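Local coordinates for uncharacterized protein (Clostridium sporogenes, PDB 4Q0Y) that is of unknown function but adopts a hot dog, thioesterase-like fold built on an antiparallel sheet packed against helices, at residues F16-F22 against L90-L94. Residue numbers count along the deposited sequence, not the author numbering.
Sequences FNSFSKF and LLYIL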
loop_
_atom_site.group_PDB
_atom_site.type_symbol
_atom_site.label_atom_id
_atom_site.label_comp_id
_atom_site.label_asym_id
_atom_site.label_seq_id
_atom_site.Cartn_x
_atom_site.Cartn_y
_atom_site.Cartn_z
ATOM N N PHE B 16 -5.810 -8.104 -24.323
ATOM C CA PHE B 16 -5.304 -9.441 -24.006
ATOM C C PHE B 16 -5.540 -10.308 -25.240
ATOM O O PHE B 16 -6.643 -10.814 -25.434
ATOM C CB PHE B 16 -6.024 -9.978 -22.753
ATOM C CG PHE B 16 -5.309 -11.100 -22.059
ATOM C CD1 PHE B 16 -4.982 -12.284 -22.737
ATOM C CD2 PHE B 16 -5.027 -11.012 -20.700
ATOM C CE1 PHE B 16 -4.344 -13.327 -22.075
ATOM C CE2 PHE B 16 -4.398 -12.069 -20.025
ATOM C CZ PHE B 16 -4.041 -13.203 -20.725
ATOM N N ASN B 17 -4.525 -10.472 -26.094
ATOM C CA ASN B 17 -4.676 -11.239 -27.357
ATOM C C ASN B 17 -3.735 -12.446 -27.473
ATOM O O ASN B 17 -3.593 -13.020 -28.551
ATOM C CB ASN B 17 -4.517 -10.297 -28.569
ATOM C CG ASN B 17 -3.139 -9.675 -28.657
ATOM O OD1 ASN B 17 -2.249 -9.973 -27.861
ATOM N ND2 ASN B 17 -2.987 -8.728 -29.562
ATOM N N SER B 18 -3.067 -12.795 -26.375
ATOM C CA SER B 18 -2.078 -13.871 -26.361
ATOM C C SER B 18 -1.731 -14.233 -24.929
ATOM O O SER B 18 -1.779 -13.380 -24.051
ATOM C CB SER B 18 -0.796 -13.423 -27.072
ATOM O OG SER B 18 0.205 -14.415 -27.061
ATOM N N PHE B 19 -1.398 -15.507 -24.706
ATOM C CA PHE B 19 -0.826 -15.970 -23.424
ATOM C C PHE B 19 0.705 -16.120 -23.491
ATOM O O PHE B 19 1.304 -16.584 -22.523
ATOM C CB PHE B 19 -1.494 -17.291 -22.982
ATOM C CG PHE B 19 -2.782 -17.098 -22.234
ATOM C CD1 PHE B 19 -2.768 -16.920 -20.854
ATOM C CD2 PHE B 19 -4.009 -17.098 -22.909
ATOM C CE1 PHE B 19 -3.958 -16.739 -20.153
ATOM C CE2 PHE B 19 -5.210 -16.914 -22.212
ATOM C CZ PHE B 19 -5.178 -16.726 -20.831
ATOM N N SER B 20 1.332 -15.773 -24.622
ATOM C CA SER B 20 2.768 -15.987 -24.832
ATOM C C SER B 20 3.571 -14.760 -25.278
ATOM O O SER B 20 4.794 -14.737 -25.110
ATOM C CB SER B 20 2.970 -17.141 -25.823
ATOM O OG SER B 20 2.467 -16.817 -27.107
ATOM N N LYS B 21 2.904 -13.789 -25.892
ATOM C CA LYS B 21 3.534 -12.614 -26.463
ATOM C C LYS B 21 2.828 -11.380 -25.919
ATOM O O LYS B 21 1.607 -11.330 -25.963
ATOM C CB LYS B 21 3.375 -12.701 -27.985
ATOM C CG LYS B 21 4.130 -13.859 -28.668
ATOM C CD LYS B 21 5.654 -13.944 -28.367
ATOM C CE LYS B 21 6.352 -12.600 -28.476
ATOM N NZ LYS B 21 7.841 -12.728 -28.504
ATOM N N PHE B 22 3.575 -10.420 -25.386
ATOM C CA PHE B 22 2.980 -9.198 -24.849
ATOM C C PHE B 22 2.369 -8.353 -25.994
ATOM O O PHE B 22 2.982 -8.120 -26.997
ATOM C CB PHE B 22 3.997 -8.370 -24.078
ATOM C CG PHE B 22 3.379 -7.278 -23.285
ATOM C CD1 PHE B 22 2.893 -7.516 -22.007
ATOM C CD2 PHE B 22 3.285 -5.992 -23.803
ATOM C CE1 PHE B 22 2.298 -6.516 -21.264
ATOM C CE2 PHE B 22 2.674 -4.992 -23.071
ATOM C CZ PHE B 22 2.207 -5.235 -21.779
ATOM N N LEU B 90 6.078 -6.337 -17.593
ATOM C CA LEU B 90 5.143 -6.732 -18.637
ATOM C C LEU B 90 4.327 -7.875 -18.029
ATOM O O LEU B 90 4.876 -8.937 -17.720
ATOM C CB LEU B 90 5.877 -7.194 -19.889
ATOM C CG LEU B 90 6.791 -6.138 -20.532
ATOM C CD1 LEU B 90 7.508 -6.727 -21.722
ATOM C CD2 LEU B 90 5.994 -4.903 -20.929
ATOM N N LEU B 91 3.042 -7.614 -17.797
ATOM C CA LEU B 91 2.161 -8.544 -17.102
ATOM C C LEU B 91 0.945 -8.876 -17.937
ATOM O O LEU B 91 0.457 -8.050 -18.696
ATOM C CB LEU B 91 1.701 -7.950 -15.783
ATOM C CG LEU B 91 2.759 -7.352 -14.850
ATOM C CD1 LEU B 91 2.065 -6.663 -13.688
ATOM C CD2 LEU B 91 3.693 -8.439 -14.361
ATOM N N TYR B 92 0.431 -10.093 -17.745
ATOM C CA TYR B 92 -0.938 -10.456 -18.169
ATOM C C TYR B 92 -1.768 -10.446 -16.900
ATOM O O TYR B 92 -1.358 -11.027 -15.890
ATOM C CB TYR B 92 -1.008 -11.841 -18.842
ATOM C CG TYR B 92 0.133 -12.168 -19.813
ATOM C CD1 TYR B 92 0.666 -11.196 -20.692
ATOM C CD2 TYR B 92 0.626 -13.465 -19.903
ATOM C CE1 TYR B 92 1.697 -11.501 -21.571
ATOM C CE2 TYR B 92 1.660 -13.783 -20.785
ATOM C CZ TYR B 92 2.193 -12.796 -21.610
ATOM O OH TYR B 92 3.196 -13.100 -22.493
ATOM N N ILE B 93 -2.941 -9.812 -16.943
ATOM C CA ILE B 93 -3.799 -9.752 -15.757
ATOM C C ILE B 93 -5.198 -10.233 -16.101
ATOM O O ILE B 93 -5.727 -9.864 -17.145
ATOM C CB ILE B 93 -3.758 -8.352 -15.088
ATOM C CG1 ILE B 93 -4.364 -8.408 -13.696
ATOM C CG2 ILE B 93 -4.444 -7.289 -15.941
ATOM C CD1 ILE B 93 -3.861 -7.314 -12.780
ATOM N N LEU B 94 -5.731 -11.117 -15.241
ATOM C CA LEU B 94 -7.068 -11.692 -15.386
ATOM C C LEU B 94 -7.791 -11.388 -14.087
ATOM O O LEU B 94 -7.415 -11.909 -13.036
ATOM C CB LEU B 94 -6.950 -13.188 -15.613
ATOM C CG LEU B 94 -6.187 -13.624 -16.852
ATOM C CD1 LEU B 94 -5.933 -15.131 -16.793
ATOM C CD2 LEU B 94 -6.938 -13.234 -18.113
HETATM O O HOH W 1 4.639 -15.327 -21.676
#
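A single tyrosine, Y92, reaches from strand 83-95 into the concave side of a loop that has neither helix nor strand structure, so that the outer end of its ring and its hydroxyl meet the F19 to K21 backbone. Y92 CE2 comes to 3.3 Å from F19 O, and Y92 OH to 3.3 Å from S20 C, without a direct hydrogen bond to the loop. The hydroxyl is instead bonded to S107 OG and, at 2.8 Å from Y92 OH, to a water whose link to S20 O is weak. The loop holds its own bend: S18 OG accepts from S20 N and K21 N, both 3.0 Å from it, an ST turn combined with an ST motif. F16 and F22, at the two ends of 16-22, point toward the strand. F16 packs its CE2 3.6 Å from Y92 CB and 3.4 Å from L94 CD2, while F22 receives L90 CD2 over its ring face, 3.8 Å from the centroid, in a CH-pi contact. H71 of the adjacent strand 68-80 stacks on Y92 and meets F16 edge-to-face, extending the aromatic cluster. L91 and I93 point away, to helix 33-44, so the loop covers the sheet face opposite that helix. The loop is therefore held on the sheet mainly by aromatic and aliphatic packing; the polar links, S18 O to H71 NE2 and through the water, are weak.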